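PDB 4BPS: chorismatase from Streptomyces hygroscopicus, which hydrolyses chorismate to pyruvate and a dihydroxycyclohexadiene carboxylate used in making the immunosuppressive polyketides FK506 and FK520. Local coordinates for residues 22-27 against 70-75; 40-45 against 58-63; 46-51 against 102-107; 136-141 against 192-197. All coordinates share one frame; numbering follows the deposited sequence.

Contact 1. Residues 22-27 against 70-75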
loop_
_atom_site.group_PDB
_atom_site.type_symbol
_atom_site.label_atom_id
_atom_site.label_comp_id
_atom_site.label_asym_id
_atom_site.label_seq_id
_atom_site.Cartn_x
_atom_site.Cartn_y
_atom_site.Cartn_z
ATOM N N CYS A 22 6.674 -5.836 8.953
ATOM C CA CYS A 22 7.465 -4.766 8.399
ATOM C C CYS A 22 8.534 -4.238 9.372
ATOM O O CYS A 22 8.344 -4.260 10.612
ATOM C CB CYS A 22 6.475 -3.620 8.034
ATOM S SG CYS A 22 7.131 -2.309 7.008
ATOM N N ARG A 23 9.627 -3.746 8.797
ATOM C CA ARG A 23 10.608 -2.936 9.517
ATOM C C ARG A 23 10.963 -1.733 8.667
ATOM O O ARG A 23 10.946 -1.823 7.444
ATOM C CB ARG A 23 11.908 -3.719 9.758
ATOM C CG ARG A 23 11.785 -4.927 10.670
ATOM C CD ARG A 23 11.694 -4.538 12.126
ATOM N NE ARG A 23 11.700 -5.721 12.989
ATOM C CZ ARG A 23 10.619 -6.338 13.457
ATOM N NH1 ARG A 23 9.397 -5.892 13.185
ATOM N NH2 ARG A 23 10.757 -7.416 14.221
ATOM N N PHE A 24 11.301 -0.618 9.317
ATOM C CA PHE A 24 11.866 0.536 8.624
ATOM C C PHE A 24 13.339 0.616 8.992
ATOM O O PHE A 24 13.707 0.550 10.178
ATOM C CB PHE A 24 11.196 1.834 9.038
ATOM C CG PHE A 24 9.746 1.991 8.599
ATOM C CD1 PHE A 24 9.106 1.098 7.749
ATOM C CD2 PHE A 24 9.042 3.089 9.059
ATOM C CE1 PHE A 24 7.783 1.300 7.356
ATOM C CE2 PHE A 24 7.746 3.302 8.675
ATOM C CZ PHE A 24 7.105 2.420 7.829
ATOM N N GLU A 25 14.184 0.722 7.970
ATOM C CA GLU A 25 15.624 0.720 8.177
ATOM C C GLU A 25 16.247 1.928 7.488
ATOM O O GLU A 25 15.712 2.512 6.552
ATOM C CB GLU A 25 16.268 -0.571 7.632
ATOM C CG GLU A 25 15.691 -1.908 8.147
ATOM C CD GLU A 25 15.978 -2.237 9.629
ATOM O OE1 GLU A 25 16.850 -1.560 10.226
ATOM O OE2 GLU A 25 15.335 -3.173 10.187
ATOM N N LYS A 26 17.424 2.297 7.953
ATOM C CA LYS A 26 18.186 3.354 7.310
ATOM C C LYS A 26 18.773 2.802 6.023
ATOM O O LYS A 26 19.439 1.763 6.038
ATOM C CB LYS A 26 19.313 3.817 8.231
ATOM C CG LYS A 26 18.839 4.646 9.410
ATOM C CD LYS A 26 18.419 6.059 8.987
ATOM C CE LYS A 26 16.899 6.201 8.830
ATOM N NZ LYS A 26 16.494 7.621 8.634
ATOM N N THR A 27 18.532 3.487 4.913
ATOM C CA THR A 27 19.064 3.015 3.639
ATOM C C THR A 27 20.584 3.142 3.686
ATOM O O THR A 27 21.112 4.129 4.182
ATOM C CB THR A 27 18.474 3.799 2.454
ATOM O OG1 THR A 27 17.044 3.693 2.480
ATOM C CG2 THR A 27 18.990 3.262 1.110
ATOM N N GLU A 70 14.902 12.240 4.088
ATOM C CA GLU A 70 13.658 11.518 4.327
ATOM C C GLU A 70 13.678 10.115 3.729
ATOM O O GLU A 70 12.689 9.374 3.839
ATOM C CB GLU A 70 12.486 12.321 3.760
ATOM C CG GLU A 70 12.257 13.534 4.620
ATOM C CD GLU A 70 11.368 14.578 3.992
ATOM O OE1 GLU A 70 11.103 14.521 2.758
ATOM O OE2 GLU A 70 10.922 15.471 4.758
ATOM N N ALA A 71 14.776 9.750 3.076
ATOM C CA ALA A 71 14.854 8.433 2.468
ATOM C C ALA A 71 14.941 7.375 3.545
ATOM O O ALA A 71 15.546 7.608 4.594
ATOM C CB ALA A 71 16.064 8.347 1.539
ATOM N N PHE A 72 14.350 6.206 3.297
ATOM C CA PHE A 72 14.473 5.076 4.215
ATOM C C PHE A 72 14.090 3.828 3.446
ATOM O O PHE A 72 13.539 3.912 2.336
ATOM C CB PHE A 72 13.573 5.245 5.470
ATOM C CG PHE A 72 12.120 4.992 5.201
ATOM C CD1 PHE A 72 11.322 5.964 4.590
ATOM C CD2 PHE A 72 11.539 3.784 5.543
ATOM C CE1 PHE A 72 9.979 5.704 4.338
ATOM C CE2 PHE A 72 10.213 3.518 5.293
ATOM C CZ PHE A 72 9.425 4.487 4.688
ATOM N N THR A 73 14.381 2.658 4.018
ATOM C CA THR A 73 14.012 1.390 3.401
ATOM C C THR A 73 12.887 0.722 4.179
ATOM O O THR A 73 12.942 0.552 5.413
ATOM C CB THR A 73 15.214 0.440 3.330
ATOM O OG1 THR A 73 16.258 1.108 2.629
ATOM C CG2 THR A 73 14.895 -0.848 2.572
ATOM N N GLU A 74 11.843 0.379 3.441
ATOM C CA GLU A 74 10.717 -0.391 3.956
ATOM C C GLU A 74 11.020 -1.863 3.677
ATOM O O GLU A 74 11.107 -2.267 2.518
ATOM C CB GLU A 74 9.454 0.057 3.218
ATOM C CG GLU A 74 8.214 -0.785 3.427
ATOM C CD GLU A 74 7.068 -0.334 2.545
ATOM O OE1 GLU A 74 6.971 0.884 2.238
ATOM O OE2 GLU A 74 6.245 -1.193 2.137
ATOM N N VAL A 75 11.200 -2.662 4.734
ATOM C CA VAL A 75 11.618 -4.051 4.597
ATOM C C VAL A 75 10.483 -4.966 5.053
ATOM O O VAL A 75 10.007 -4.846 6.182
ATOM C CB VAL A 75 12.884 -4.356 5.430
ATOM C CG1 VAL A 75 13.385 -5.756 5.111
ATOM C CG2 VAL A 75 13.994 -3.304 5.185
HETATM O O HOH W 1 14.673 8.949 6.865
HETATM O O HOH W 2 15.970 4.825 0.362
HETATM O O HOH W 3 17.632 6.235 5.679
#
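Phe-72 turns the edge of its ring toward the face of Phe-24, bringing CE2 of Phe-72 to 3.6 Å from CD1 of Phe-24 and over the centre of that ring. The centroids of the two rings lie 4.8 Å apart, and their planes meet at 54°, an edge-to-face pair well short of perpendicular. Phe-72 holds CG between its backbone N and carbonyl carbon (chi1 75°); the end of the ring comes nearer to strand 22-25. Ala-324 of strand 323-327 touches both rings.

This aromatic pair belongs to an antiparallel edge of a mixed five-stranded sheet, in which 21-25 is an outermost strand. Arg-23 with Val-75 and Glu-25 with Thr-73 form hydrogen-bonded pairs, typified by Val-75 N to Arg-23 O at 2.8 Å; Phe-24 and Glu-74 form the non-hydrogen-bonded pair between them. Near Phe-24, SG of Cys-22 rests 4.0 Å from CG of Glu-74, whose carboxylate runs on to a salt bridge with Lys-297.

The other face carries Glu-25 and Val-75. CG of Glu-25, anti to its carbonyl carbon (chi1 -54°), packs 3.7 Å from CG2 of Val-75. Past the strand end, Thr-27 and Thr-73 cross at about a right angle and share a hydrogen bond, OG1 to OG1, of 2.7 Å. A water accepts from Thr-27 N and donates to Ala-71 O, standing where a direct backbone bond might have continued the pairing. The chemistry thus implies a strand fastened by aromatic packing on one face, whose pairing passes over to hydroxyls and water as it reaches the exposed loop.

Contact 2. Residues 40-45 against 58-63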
loop_
_atom_site.group_PDB
_atom_site.type_symbol
_atom_site.label_atom_id
_atom_site.label_comp_id
_atom_site.label_asym_id
_atom_site.label_seq_id
_atom_site.Cartn_x
_atom_site.Cartn_y
_atom_site.Cartn_z
ATOM N N GLY A 40 11.678 -8.821 1.138
ATOM C CA GLY A 40 11.885 -7.859 0.075
ATOM C C GLY A 40 11.995 -6.463 0.636
ATOM O O GLY A 40 11.714 -6.248 1.817
ATOM N N LEU A 41 12.396 -5.529 -0.223
ATOM C CA LEU A 41 12.790 -4.198 0.211
ATOM C C LEU A 41 12.316 -3.146 -0.777
ATOM O O LEU A 41 12.500 -3.299 -1.988
ATOM C CB LEU A 41 14.335 -4.121 0.300
ATOM C CG LEU A 41 15.111 -5.126 1.152
ATOM C CD1 LEU A 41 15.537 -6.300 0.308
ATOM C CD2 LEU A 41 16.299 -4.436 1.738
ATOM N N ILE A 42 11.744 -2.066 -0.252
ATOM C CA ILE A 42 11.343 -0.916 -1.059
ATOM C C ILE A 42 12.080 0.305 -0.528
ATOM O O ILE A 42 11.916 0.681 0.637
ATOM C CB ILE A 42 9.816 -0.668 -0.987
ATOM C CG1 ILE A 42 9.044 -1.928 -1.412
ATOM C CG2 ILE A 42 9.450 0.559 -1.804
ATOM C CD1 ILE A 42 9.286 -2.373 -2.848
ATOM N N GLU A 43 12.910 0.892 -1.385
ATOM C CA GLU A 43 13.693 2.075 -1.008
ATOM C C GLU A 43 12.943 3.348 -1.367
ATOM O O GLU A 43 12.772 3.683 -2.538
ATOM C CB GLU A 43 15.052 2.049 -1.710
ATOM C CG GLU A 43 15.816 0.783 -1.379
ATOM C CD GLU A 43 17.147 0.696 -2.064
ATOM O OE1 GLU A 43 17.267 1.174 -3.210
ATOM O OE2 GLU A 43 18.078 0.128 -1.464
ATOM N N HIS A 44 12.451 4.057 -0.352
ATOM C CA HIS A 44 11.786 5.344 -0.543
ATOM C C HIS A 44 12.820 6.439 -0.538
ATOM O O HIS A 44 13.653 6.504 0.350
ATOM C CB HIS A 44 10.808 5.588 0.610
ATOM C CG HIS A 44 9.670 4.626 0.602
ATOM N ND1 HIS A 44 8.581 4.773 -0.233
ATOM C CD2 HIS A 44 9.499 3.468 1.283
ATOM C CE1 HIS A 44 7.779 3.736 -0.048
ATOM N NE2 HIS A 44 8.307 2.938 0.872
ATOM N N GLY A 45 12.800 7.309 -1.529
ATOM C CA GLY A 45 13.828 8.327 -1.613
ATOM C C GLY A 45 13.580 9.243 -2.798
ATOM O O GLY A 45 12.435 9.401 -3.247
ATOM N N PRO A 58 13.509 -9.453 -3.533
ATOM C CA PRO A 58 13.090 -8.413 -4.475
ATOM C C PRO A 58 13.374 -7.036 -3.906
ATOM O O PRO A 58 13.120 -6.791 -2.714
ATOM C CB PRO A 58 11.583 -8.630 -4.593
ATOM C CG PRO A 58 11.367 -10.042 -4.271
ATOM C CD PRO A 58 12.431 -10.414 -3.267
ATOM N N ARG A 59 13.826 -6.132 -4.772
ATOM C CA ARG A 59 14.125 -4.780 -4.361
ATOM C C ARG A 59 13.837 -3.790 -5.473
ATOM O O ARG A 59 14.077 -4.088 -6.648
ATOM C CB ARG A 59 15.619 -4.708 -3.994
ATOM C CG ARG A 59 16.166 -3.344 -3.704
ATOM C CD ARG A 59 16.862 -2.801 -4.948
ATOM N NE ARG A 59 17.404 -1.469 -4.730
ATOM C CZ ARG A 59 18.317 -0.904 -5.511
ATOM N NH1 ARG A 59 18.807 -1.567 -6.553
ATOM N NH2 ARG A 59 18.762 0.315 -5.228
ATOM N N THR A 60 13.361 -2.609 -5.103
ATOM C CA THR A 60 13.347 -1.496 -6.033
ATOM C C THR A 60 13.334 -0.208 -5.222
ATOM O O THR A 60 13.047 -0.224 -4.029
ATOM C CB THR A 60 12.140 -1.554 -6.992
ATOM O OG1 THR A 60 12.392 -0.745 -8.153
ATOM C CG2 THR A 60 10.847 -1.070 -6.350
ATOM N N ALA A 61 13.632 0.911 -5.885
ATOM C CA ALA A 61 13.540 2.222 -5.281
ATOM C C ALA A 61 12.419 2.996 -5.941
ATOM O O ALA A 61 12.286 2.966 -7.174
ATOM C CB ALA A 61 14.854 2.973 -5.432
ATOM N N VAL A 62 11.626 3.690 -5.124
ATOM C CA VAL A 62 10.560 4.541 -5.646
ATOM C C VAL A 62 10.783 5.978 -5.206
ATOM O O VAL A 62 11.349 6.247 -4.131
ATOM C CB VAL A 62 9.145 4.034 -5.199
ATOM C CG1 VAL A 62 8.818 2.716 -5.892
ATOM C CG2 VAL A 62 9.052 3.902 -3.658
ATOM N N HIS A 63 10.370 6.891 -6.067
ATOM C CA HIS A 63 10.664 8.314 -5.875
ATOM C C HIS A 63 9.500 8.971 -5.126
ATOM O O HIS A 63 8.707 9.730 -5.689
ATOM C CB HIS A 63 10.950 8.970 -7.219
ATOM C CG HIS A 63 11.529 10.349 -7.117
ATOM N ND1 HIS A 63 12.106 10.987 -8.189
ATOM C CD2 HIS A 63 11.595 11.218 -6.073
ATOM C CE1 HIS A 63 12.518 12.182 -7.806
ATOM N NE2 HIS A 63 12.219 12.348 -6.527
#
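From Leu-41 beside Arg-59 to His-44 beside Val-62, strands 40-44 and 58-62 run parallel, their axes 4.6 Å apart and inclined by 16°. They form the parallel pair of a mixed five-stranded sheet in this YjgF-fold enzyme, and the chain between them includes strand 52-54. Leu-41 and Glu-43 use both N and O toward the partner strand, as alternate residues do in parallel pairing; the bond from Thr-60 N to Leu-41 O is weak.

On the face bearing Glu-43 and Arg-59, a salt bridge joins neighbouring positions diagonally. OE1 of Glu-43 accepts from NH2 of Arg-59 at 2.7 Å, on the syn side but 25° out of the carboxylate plane, and takes a second, weak bond from NE of Arg-59 at 3.1 Å. The oxygen lies near the guanidinium plane, yet the carboxylate stands almost perpendicular to it (85°), and OE1 alone takes both bonds. A leucine in place of Glu-43 would probably leave the guanidinium without its charged mate here and freer to turn. CB of Ala-61 lies 3.7 Å from OE1 of Glu-43.

The opposite face, with Ile-42, Thr-60, His-44 and Val-62, is buried and mixes apolar and polar groups, covered by Val-102 and Val-192 of a second sheet. There CG2 of Ile-42 meets CG2 of Val-62 at 3.8 Å. Thr-60 sends its hydroxyl to Asp-50 O. His-44 hydrogen-bonds to Thr-64 through ND1 and to Glu-74 through NE2, and stacks on Phe-72. It lies side by side with Val-62, pointing the same way, and CG2 of Val-62 comes within 3.6 Å of ND1 of His-44.

Contact 3. Residues 46-51 against 102-107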
loop_
_atom_site.group_PDB
_atom_site.type_symbol
_atom_site.label_atom_id
_atom_site.label_comp_id
_atom_site.label_asym_id
_atom_site.label_seq_id
_atom_site.Cartn_x
_atom_site.Cartn_y
_atom_site.Cartn_z
ATOM N N THR A 46 14.667 9.807 -3.310
ATOM C CA THR A 46 14.608 10.853 -4.312
ATOM C C THR A 46 14.966 10.360 -5.726
ATOM O O THR A 46 15.355 11.145 -6.596
ATOM C CB THR A 46 15.502 12.052 -3.912
ATOM O OG1 THR A 46 16.861 11.593 -3.820
ATOM C CG2 THR A 46 15.071 12.663 -2.604
ATOM N N GLY A 47 14.735 9.082 -5.996
ATOM C CA GLY A 47 14.948 8.543 -7.322
ATOM C C GLY A 47 14.323 7.161 -7.431
ATOM O O GLY A 47 13.602 6.709 -6.528
ATOM N N HIS A 48 14.565 6.501 -8.561
ATOM C CA HIS A 48 14.009 5.175 -8.755
ATOM C C HIS A 48 15.063 4.276 -9.422
ATOM O O HIS A 48 16.119 4.750 -9.873
ATOM C CB HIS A 48 12.707 5.203 -9.569
ATOM C CG HIS A 48 12.852 5.632 -10.995
ATOM N ND1 HIS A 48 12.769 6.949 -11.389
ATOM C CD2 HIS A 48 13.052 4.906 -12.125
ATOM C CE1 HIS A 48 12.930 7.010 -12.705
ATOM N NE2 HIS A 48 13.109 5.788 -13.174
ATOM N N THR A 49 14.775 2.983 -9.441
ATOM C CA THR A 49 15.632 1.981 -10.067
ATOM C C THR A 49 14.735 0.958 -10.771
ATOM O O THR A 49 13.504 1.014 -10.682
ATOM C CB THR A 49 16.499 1.224 -9.030
ATOM O OG1 THR A 49 15.651 0.444 -8.172
ATOM C CG2 THR A 49 17.332 2.151 -8.184
ATOM N N ASP A 50 15.373 -0.009 -11.426
ATOM C CA ASP A 50 14.640 -1.183 -11.895
ATOM C C ASP A 50 14.281 -2.085 -10.712
ATOM O O ASP A 50 14.597 -1.793 -9.555
ATOM C CB ASP A 50 15.415 -1.956 -13.001
ATOM C CG ASP A 50 16.631 -2.758 -12.483
ATOM O OD1 ASP A 50 17.023 -2.645 -11.297
ATOM O OD2 ASP A 50 17.211 -3.506 -13.306
ATOM N N VAL A 51 13.554 -3.155 -11.014
ATOM C CA VAL A 51 13.246 -4.187 -10.031
ATOM C C VAL A 51 14.252 -5.319 -10.233
ATOM O O VAL A 51 14.503 -5.746 -11.382
ATOM C CB VAL A 51 11.833 -4.723 -10.240
ATOM C CG1 VAL A 51 11.562 -5.883 -9.325
ATOM C CG2 VAL A 51 10.802 -3.616 -10.040
ATOM N N VAL A 102 7.254 -7.456 -6.470
ATOM C CA VAL A 102 7.429 -6.084 -6.883
ATOM C C VAL A 102 7.579 -6.046 -8.399
ATOM O O VAL A 102 8.289 -6.878 -8.959
ATOM C CB VAL A 102 8.795 -5.579 -6.274
ATOM C CG1 VAL A 102 9.079 -4.145 -6.672
ATOM C CG2 VAL A 102 8.876 -5.778 -4.754
ATOM N N VAL A 103 6.930 -5.083 -9.051
ATOM C CA VAL A 103 6.970 -4.982 -10.504
ATOM C C VAL A 103 6.706 -3.529 -10.874
ATOM O O VAL A 103 6.021 -2.810 -10.146
ATOM C CB VAL A 103 5.916 -5.919 -11.144
ATOM C CG1 VAL A 103 4.492 -5.645 -10.637
ATOM C CG2 VAL A 103 5.970 -5.882 -12.663
ATOM N N ARG A 104 7.255 -3.054 -11.985
ATOM C CA ARG A 104 6.990 -1.687 -12.406
ATOM C C ARG A 104 6.918 -1.555 -13.911
ATOM O O ARG A 104 7.387 -2.430 -14.651
ATOM C CB ARG A 104 8.023 -0.734 -11.777
ATOM C CG ARG A 104 9.443 -0.894 -12.297
ATOM C CD ARG A 104 10.477 -0.196 -11.424
ATOM N NE ARG A 104 10.202 1.236 -11.375
ATOM C CZ ARG A 104 10.335 2.008 -10.300
ATOM N NH1 ARG A 104 10.864 1.539 -9.168
ATOM N NH2 ARG A 104 9.982 3.282 -10.376
ATOM N N THR A 105 6.328 -0.441 -14.353
ATOM C CA THR A 105 6.245 -0.101 -15.757
ATOM C C THR A 105 6.741 1.327 -15.927
ATOM O O THR A 105 6.560 2.161 -15.056
ATOM C CB THR A 105 4.828 -0.310 -16.285
ATOM O OG1 THR A 105 4.826 -0.135 -17.704
ATOM C CG2 THR A 105 3.825 0.675 -15.660
ATOM N N GLY A 106 7.423 1.593 -17.032
ATOM C CA GLY A 106 8.153 2.842 -17.186
ATOM C C GLY A 106 7.315 4.108 -17.322
ATOM O O GLY A 106 6.145 4.081 -17.721
ATOM N N GLU A 107 7.933 5.230 -16.992
ATOM C CA GLU A 107 7.397 6.549 -17.253
ATOM C C GLU A 107 6.897 6.620 -18.702
ATOM O O GLU A 107 7.612 6.204 -19.625
ATOM C CB GLU A 107 8.498 7.588 -16.993
ATOM C CG GLU A 107 7.986 9.014 -17.053
ATOM C CD GLU A 107 7.151 9.422 -15.849
ATOM O OE1 GLU A 107 7.240 8.776 -14.781
ATOM O OE2 GLU A 107 6.409 10.428 -15.977
#
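His-48 is the first residue to touch the partner strand: its CB comes within 3.4 Å of NH2 of Arg-104. The imidazole and guanidinium planes differ by 27°, and CD2 of His-48 lies over one face of the guanidinium. The two side chains do not run along one another; they meet aslant.

Thr-49 follows with its carbonyl, which sits over the same face of the guanidinium. Thr-49 O is 3.1 Å from NH1 of Arg-104, but the N-H points too far aside for a hydrogen bond, and what remains is a close polar contact above the flat group. The terminal nitrogens of Arg-104 bond in other directions: NH1 to Ala-61 O and to Thr-60 OG1, and NH2 to Gly-187 O. Thr-49 OG1 donates to Asp-50 O at 2.8 Å, in the carbonyl plane and on a lone pair.

Here two sheets face each other. The loop between strands 38-44 and 52-54 of the five-stranded sheet is laid against strand 98-105 of the six-stranded sheet, while Val-103 points away, onto helix 112-129. A leucine in place of Arg-104 would probably leave the carbonyls of Ala-61 and Gly-187 without these donors and open a gap where the guanidinium now lies against Thr-49 O.

At Asp-50 the backbone passes the aliphatic part of the arginine, CA of Asp-50 lying 4.3 Å from CD of Arg-104. Val-51 closes the walk with a split contact. Its CG2 packs 3.7 Å from CD of Arg-104, whereas its CG1, anti to the backbone N (chi1 174°), reaches to 3.4 Å from Val-102 O.

Contact 4. Residues 136-141 against 192-197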
loop_
_atom_site.group_PDB
_atom_site.type_symbol
_atom_site.label_atom_id
_atom_site.label_comp_id
_atom_site.label_asym_id
_atom_site.label_seq_id
_atom_site.Cartn_x
_atom_site.Cartn_y
_atom_site.Cartn_z
ATOM N N ARG A 136 -2.235 -7.327 0.459
ATOM C CA ARG A 136 -1.901 -5.912 0.532
ATOM C C ARG A 136 -1.315 -5.528 -0.811
ATOM O O ARG A 136 -0.501 -6.295 -1.350
ATOM C CB ARG A 136 -0.877 -5.638 1.644
ATOM C CG ARG A 136 -1.157 -4.438 2.501
ATOM C CD ARG A 136 -1.136 -3.099 1.760
ATOM N NE ARG A 136 -1.244 -1.963 2.679
ATOM C CZ ARG A 136 -1.255 -0.713 2.245
ATOM N NH1 ARG A 136 -1.325 0.293 3.104
ATOM N NH2 ARG A 136 -1.216 -0.480 0.950
ATOM N N THR A 137 -1.695 -4.388 -1.373
ATOM C CA THR A 137 -1.062 -3.877 -2.567
ATOM C C THR A 137 -0.653 -2.426 -2.348
ATOM O O THR A 137 -1.266 -1.703 -1.559
ATOM C CB THR A 137 -1.999 -3.944 -3.805
ATOM O OG1 THR A 137 -3.141 -3.107 -3.595
ATOM C CG2 THR A 137 -2.422 -5.366 -4.107
ATOM N N TRP A 138 0.378 -1.999 -3.087
ATOM C CA TRP A 138 0.767 -0.590 -3.112
ATOM C C TRP A 138 1.017 -0.206 -4.562
ATOM O O TRP A 138 1.598 -0.982 -5.325
ATOM C CB TRP A 138 2.054 -0.335 -2.346
ATOM C CG TRP A 138 2.026 -0.531 -0.852
ATOM C CD1 TRP A 138 1.951 0.451 0.090
ATOM C CD2 TRP A 138 2.144 -1.786 -0.128
ATOM N NE1 TRP A 138 2.030 -0.103 1.352
ATOM C CE2 TRP A 138 2.134 -1.466 1.248
ATOM C CE3 TRP A 138 2.273 -3.128 -0.506
ATOM C CZ2 TRP A 138 2.256 -2.439 2.252
ATOM C CZ3 TRP A 138 2.391 -4.090 0.489
ATOM C CH2 TRP A 138 2.390 -3.737 1.853
ATOM N N ASN A 139 0.628 1.016 -4.899
ATOM C CA ASN A 139 0.828 1.585 -6.232
ATOM C C ASN A 139 1.457 2.959 -6.063
ATOM O O ASN A 139 0.839 3.869 -5.503
ATOM C CB ASN A 139 -0.508 1.727 -6.980
ATOM C CG ASN A 139 -1.315 0.447 -6.966
ATOM O OD1 ASN A 139 -1.069 -0.445 -7.767
ATOM N ND2 ASN A 139 -2.274 0.340 -6.030
ATOM N N TYR A 140 2.695 3.075 -6.545
ATOM C CA TYR A 140 3.455 4.337 -6.498
ATOM C C TYR A 140 3.429 4.876 -7.926
ATOM O O TYR A 140 4.069 4.306 -8.815
ATOM C CB TYR A 140 4.870 4.093 -5.995
ATOM C CG TYR A 140 4.891 3.478 -4.596
ATOM C CD1 TYR A 140 4.613 4.264 -3.482
ATOM C CD2 TYR A 140 5.159 2.131 -4.388
ATOM C CE1 TYR A 140 4.622 3.745 -2.211
ATOM C CE2 TYR A 140 5.174 1.587 -3.113
ATOM C CZ TYR A 140 4.909 2.398 -2.020
ATOM O OH TYR A 140 4.911 1.933 -0.739
ATOM N N VAL A 141 2.643 5.939 -8.137
ATOM C CA VAL A 141 2.214 6.374 -9.467
ATOM C C VAL A 141 2.869 7.708 -9.785
ATOM O O VAL A 141 2.464 8.738 -9.252
ATOM C CB VAL A 141 0.667 6.481 -9.515
ATOM C CG1 VAL A 141 0.191 6.949 -10.905
ATOM C CG2 VAL A 141 -0.001 5.145 -9.147
ATOM N N VAL A 192 3.661 -3.079 -5.554
ATOM C CA VAL A 192 4.201 -3.987 -4.558
ATOM C C VAL A 192 3.031 -4.783 -4.013
ATOM O O VAL A 192 1.958 -4.216 -3.816
ATOM C CB VAL A 192 4.880 -3.182 -3.413
ATOM C CG1 VAL A 192 5.490 -4.092 -2.360
ATOM C CG2 VAL A 192 5.899 -2.200 -3.960
ATOM N N PHE A 193 3.219 -6.068 -3.719
ATOM C CA PHE A 193 2.111 -6.834 -3.166
ATOM C C PHE A 193 2.574 -7.953 -2.246
ATOM O O PHE A 193 3.703 -8.480 -2.373
ATOM C CB PHE A 193 1.203 -7.415 -4.273
ATOM C CG PHE A 193 1.896 -8.413 -5.156
ATOM C CD1 PHE A 193 2.637 -7.986 -6.257
ATOM C CD2 PHE A 193 1.815 -9.775 -4.886
ATOM C CE1 PHE A 193 3.289 -8.900 -7.065
ATOM C CE2 PHE A 193 2.462 -10.692 -5.693
ATOM C CZ PHE A 193 3.205 -10.244 -6.782
ATOM N N LEU A 194 1.690 -8.279 -1.309
ATOM C CA LEU A 194 1.796 -9.463 -0.471
ATOM C C LEU A 194 0.619 -10.380 -0.788
ATOM O O LEU A 194 -0.493 -9.903 -1.036
ATOM C CB LEU A 194 1.704 -9.070 1.005
ATOM C CG LEU A 194 2.933 -8.377 1.581
ATOM C CD1 LEU A 194 2.566 -7.665 2.881
ATOM C CD2 LEU A 194 4.055 -9.388 1.831
ATOM N N ALA A 195 0.860 -11.690 -0.757
ATOM C CA ALA A 195 -0.187 -12.669 -1.018
ATOM C C ALA A 195 0.035 -13.893 -0.126
ATOM O O ALA A 195 1.143 -14.124 0.380
ATOM C CB ALA A 195 -0.191 -13.094 -2.478
ATOM N N ALA A 196 -1.032 -14.667 0.053
ATOM C CA ALA A 196 -1.037 -15.843 0.908
ATOM C C ALA A 196 -1.433 -17.086 0.137
ATOM O O ALA A 196 -2.324 -17.062 -0.727
ATOM C CB ALA A 196 -1.992 -15.631 2.085
ATOM N N ARG A 197 -0.803 -18.198 0.527
ATOM C CA ARG A 197 -1.129 -19.529 0.015
ATOM C C ARG A 197 -2.596 -19.869 0.266
ATOM O O ARG A 197 -3.295 -20.441 -0.579
ATOM C CB ARG A 197 -0.243 -20.572 0.690
ATOM C CG ARG A 197 -0.653 -22.010 0.377
ATOM C CD ARG A 197 0.236 -23.059 1.022
ATOM N NE ARG A 197 0.316 -22.926 2.471
ATOM C CZ ARG A 197 1.161 -23.590 3.243
ATOM N NH1 ARG A 197 2.025 -24.473 2.737
ATOM N NH2 ARG A 197 1.140 -23.339 4.542
#
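In the six-stranded sheet that contributes to the ligand pocket, antiparallel neighbours 133-142 and 189-196 meet through Trp-138 and Val-192. Trp-138 N donates to Val-192 O at 2.8 Å, and Val-192 N returns a bond to Trp-138 O. At the next hydrogen-bonded pair, Leu-194 N reaches Arg-136 O at 3.0 Å, while the reverse bond from Arg-136 N is weak.

The indole meets strand 192-196 with its rim. CE3 of Trp-138 lies 3.8 Å from CG1 of Val-192, and CH2 of Trp-138 is 4.1 Å from CD1 of Leu-194. One face of the indole receives Arg-136 NH2, set 3.3 Å above the Trp-138 plane and toward the rim. That guanidinium is held over the ring by bonds from NH2 to Thr-137 O and to Thr-180 OG1, and Trp-138 NE1 itself bonds to Glu-340.

Farther along, Tyr-140 offers its ring edge to Val-192, CE2 of Tyr-140 to CG2 of Val-192 being 3.9 Å, and sends its OH to Lys-297. Helix 112-129 covers the face of Thr-137 and Phe-193, where Val-122 touches the Phe-193 side chain. On strand 133-142, Asn-139 contacts the bound 3-(2-carboxyethyl)benzoic acid. Its ND2 bonds to Thr-180 O and its OD1 to Tyr-119. CB of Phe-193 packs 4.2 Å from CG2 of Thr-137.

How the contacts relate
Contacts 1 and 2 build one five-stranded sheet, with strands 72-77 and 38-44 as neighbours; contact 4 lies within the six-stranded sheet, to which contact 3 also reaches. Contacts 2 and 4 are buried, whereas contacts 1 and 3 are partly exposed. Regular backbone pairing dominates 1, 2 and 4, antiparallel in the first and last and parallel in contact 2; contact 3 relies on side-chain packing. Polar side chains join contact 2 to contact 1 on one side and to contact 3 on the other, while Ile-42 meets Val-192 where contacts 2 and 4 touch. Contact 4 alone includes a residue of the ligand pocket, and there hydrophobic rims sit beside buried polar groups.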